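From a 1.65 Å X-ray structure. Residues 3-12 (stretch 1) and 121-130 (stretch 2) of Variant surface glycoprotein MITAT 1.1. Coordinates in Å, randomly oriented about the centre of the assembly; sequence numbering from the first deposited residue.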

# COMPACT_ATOMS: atom_id res chain seq x y z
N ARG A 3 -24.90 30.48 14.27
CA ARG A 3 -23.59 30.98 14.59
C ARG A 3 -23.03 30.84 16.04
O ARG A 3 -22.06 31.53 16.37
CB ARG A 3 -23.36 32.39 14.02
CG ARG A 3 -24.09 33.61 14.57
CD ARG A 3 -23.92 33.90 16.05
NE ARG A 3 -24.63 35.17 16.40
CZ ARG A 3 -25.93 35.26 16.63
NH1 ARG A 3 -26.72 34.18 16.66
NH2 ARG A 3 -26.47 36.46 16.90
N THR A 4 -23.52 29.88 16.79
CA THR A 4 -22.79 29.42 18.01
C THR A 4 -21.87 28.26 17.65
O THR A 4 -21.96 27.68 16.53
CB THR A 4 -23.74 29.09 19.13
OG1 THR A 4 -24.66 28.08 18.69
CG2 THR A 4 -24.48 30.40 19.57
N GLY A 5 -20.93 27.97 18.53
CA GLY A 5 -20.03 26.90 18.30
C GLY A 5 -20.63 25.51 18.20
O GLY A 5 -21.75 25.24 18.55
N LEU A 6 -19.81 24.61 17.75
CA LEU A 6 -20.21 23.23 17.62
C LEU A 6 -20.08 22.48 18.99
O LEU A 6 -19.00 22.50 19.63
CB LEU A 6 -19.29 22.61 16.60
CG LEU A 6 -19.69 21.33 15.95
CD1 LEU A 6 -21.02 21.55 15.19
CD2 LEU A 6 -18.57 20.85 15.00
N LYS A 7 -21.20 21.88 19.45
CA LYS A 7 -21.18 21.09 20.69
C LYS A 7 -20.27 19.87 20.58
O LYS A 7 -20.14 19.31 19.48
CB LYS A 7 -22.58 20.58 21.06
CG LYS A 7 -23.60 21.68 21.34
CD LYS A 7 -24.98 21.03 21.44
CE LYS A 7 -26.07 21.94 21.95
NZ LYS A 7 -27.33 21.19 22.16
N ALA A 8 -19.75 19.44 21.72
CA ALA A 8 -18.98 18.25 21.84
C ALA A 8 -19.73 17.01 21.37
O ALA A 8 -19.11 16.09 20.88
CB ALA A 8 -18.51 18.08 23.31
N THR A 9 -21.06 16.98 21.44
CA THR A 9 -21.83 15.85 20.93
C THR A 9 -21.58 15.69 19.42
O THR A 9 -21.68 14.56 18.90
CB THR A 9 -23.34 16.01 21.16
OG1 THR A 9 -23.72 17.28 20.68
CG2 THR A 9 -23.69 15.85 22.59
N ALA A 10 -21.23 16.79 18.73
CA ALA A 10 -20.94 16.76 17.30
C ALA A 10 -19.48 16.58 16.98
O ALA A 10 -19.16 15.83 16.03
CB ALA A 10 -21.48 18.03 16.62
N TRP A 11 -18.57 17.27 17.66
CA TRP A 11 -17.14 17.11 17.33
C TRP A 11 -16.45 15.92 18.00
O TRP A 11 -15.42 15.44 17.52
CB TRP A 11 -16.32 18.40 17.54
CG TRP A 11 -16.31 18.97 18.87
CD1 TRP A 11 -17.05 20.03 19.32
CD2 TRP A 11 -15.49 18.57 19.99
NE1 TRP A 11 -16.74 20.28 20.62
CE2 TRP A 11 -15.77 19.45 21.04
CE3 TRP A 11 -14.55 17.60 20.18
CZ2 TRP A 11 -15.19 19.32 22.25
CZ3 TRP A 11 -13.96 17.50 21.34
CH2 TRP A 11 -14.28 18.36 22.40
N LYS A 12 -16.91 15.48 19.13
CA LYS A 12 -16.23 14.31 19.75
C LYS A 12 -16.26 13.06 18.87
O LYS A 12 -15.21 12.40 18.73
CB LYS A 12 -16.73 14.05 21.15
CG LYS A 12 -16.01 14.96 22.18
CD LYS A 12 -16.46 14.57 23.63
CE LYS A 12 -15.82 15.56 24.59
NZ LYS A 12 -16.15 15.22 26.00
N ASN A 121 -15.58 34.62 20.54
CA ASN A 121 -15.30 33.71 19.41
C ASN A 121 -14.83 32.40 19.94
O ASN A 121 -13.70 32.28 20.47
CB ASN A 121 -14.28 34.32 18.45
CG ASN A 121 -14.68 35.74 18.02
OD1 ASN A 121 -15.44 35.96 17.04
ND2 ASN A 121 -14.19 36.74 18.78
N LYS A 122 -15.68 31.37 19.78
CA LYS A 122 -15.33 30.04 20.25
C LYS A 122 -16.06 29.07 19.37
O LYS A 122 -17.28 29.13 19.28
CB LYS A 122 -15.75 29.85 21.70
CG LYS A 122 -15.17 30.82 22.68
CD LYS A 122 -15.60 30.62 24.10
CE LYS A 122 -14.73 31.57 24.92
NZ LYS A 122 -15.27 31.66 26.30
N CYS A 123 -15.33 28.14 18.73
CA CYS A 123 -15.98 27.25 17.74
C CYS A 123 -16.15 25.77 18.14
O CYS A 123 -17.09 25.08 17.72
CB CYS A 123 -15.28 27.34 16.38
SG CYS A 123 -15.55 28.85 15.46
N LEU A 124 -15.23 25.27 18.93
CA LEU A 124 -15.40 23.94 19.51
C LEU A 124 -15.72 24.15 20.95
O LEU A 124 -14.86 24.54 21.71
CB LEU A 124 -14.15 23.08 19.36
CG LEU A 124 -13.77 22.71 17.93
CD1 LEU A 124 -12.56 21.77 18.01
CD2 LEU A 124 -14.88 22.07 17.12
N VAL A 125 -16.97 23.92 21.29
CA VAL A 125 -17.46 24.17 22.61
C VAL A 125 -18.00 22.92 23.26
O VAL A 125 -18.07 21.84 22.65
CB VAL A 125 -18.55 25.31 22.60
CG1 VAL A 125 -17.92 26.59 22.13
CG2 VAL A 125 -19.80 24.94 21.78
N THR A 126 -18.35 23.03 24.55
CA THR A 126 -18.76 21.87 25.29
C THR A 126 -20.25 21.69 25.14
O THR A 126 -20.75 20.99 24.20
CB THR A 126 -18.30 21.94 26.74
OG1 THR A 126 -18.91 23.11 27.33
CG2 THR A 126 -16.82 22.00 26.79
N THR A 127 -21.02 22.29 26.04
CA THR A 127 -22.48 22.15 26.07
C THR A 127 -23.20 23.52 25.97
O THR A 127 -24.42 23.55 25.88
CB THR A 127 -22.91 21.54 27.41
OG1 THR A 127 -22.41 22.40 28.45
CG2 THR A 127 -22.37 20.07 27.60
N ASN A 128 -22.47 24.63 25.86
CA ASN A 128 -23.03 26.00 25.76
C ASN A 128 -22.07 26.82 24.94
O ASN A 128 -20.90 26.43 24.68
CB ASN A 128 -23.24 26.68 27.12
CG ASN A 128 -21.96 26.78 27.94
OD1 ASN A 128 -21.05 27.54 27.67
ND2 ASN A 128 -21.94 26.08 29.01
N ALA A 129 -22.55 27.98 24.53
CA ALA A 129 -21.78 28.81 23.59
C ALA A 129 -20.55 29.41 24.15
O ALA A 129 -19.71 29.91 23.35
CB ALA A 129 -22.64 29.86 22.97
N ASP A 130 -20.41 29.42 25.49
CA ASP A 130 -19.31 30.16 26.15
C ASP A 130 -18.07 29.41 26.62
O ASP A 130 -17.16 30.01 27.20
CB ASP A 130 -19.89 30.89 27.38
CG ASP A 130 -20.98 31.87 27.04
OD1 ASP A 130 -21.10 32.28 25.89
OD2 ASP A 130 -21.76 32.23 27.97
O HOH W 1 -19.77 29.60 20.50
O HOH W 2 -22.22 18.68 23.95

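The two stretches meet backbone to backbone through a single beta bridge, extended by a tryptophan side chain and two waters, and together they bury 474 Å². At the bridge, Leu 6 faces Leu 124: Leu 6 N donates to Cys 123 O (2.8 Å) and Val 125 N donates to Leu 6 O (3.0 Å). Two residues on, Ala 8 N, in the first turn of a helix and so without an acceptor inside it, donates to Thr 126 O (3.1 Å). Lys 7, the N-cap residue, points its CA-to-CB bond away overall, though CB still touches stretch 2, and its extended chain takes NZ to a partner elsewhere in the structure. Trp 11 points toward stretch 2; its NE1 donates to Val 125 O (2.9 Å), which lies at the ring edge, while Leu 124 CB sits over the face, 4.2 Å from the centroid of the five-membered ring. Leu 124 CD2 also packs 3.7 Å from Trp 11 CD1. Val 125 is buried, its apolar CG2 packing 3.7 Å from Gly 5 C, and Thr 4 CG2 meets Ala 129 CB at 3.9 Å. Gly 5 fits where a side chain would not: an ideal CB would clash with Lys 122 O and Val 125 CG1. Water 1 links Gly 5 N to Lys 122 O and Ala 129 O; water 2 links Thr 9 N to Thr 126 O.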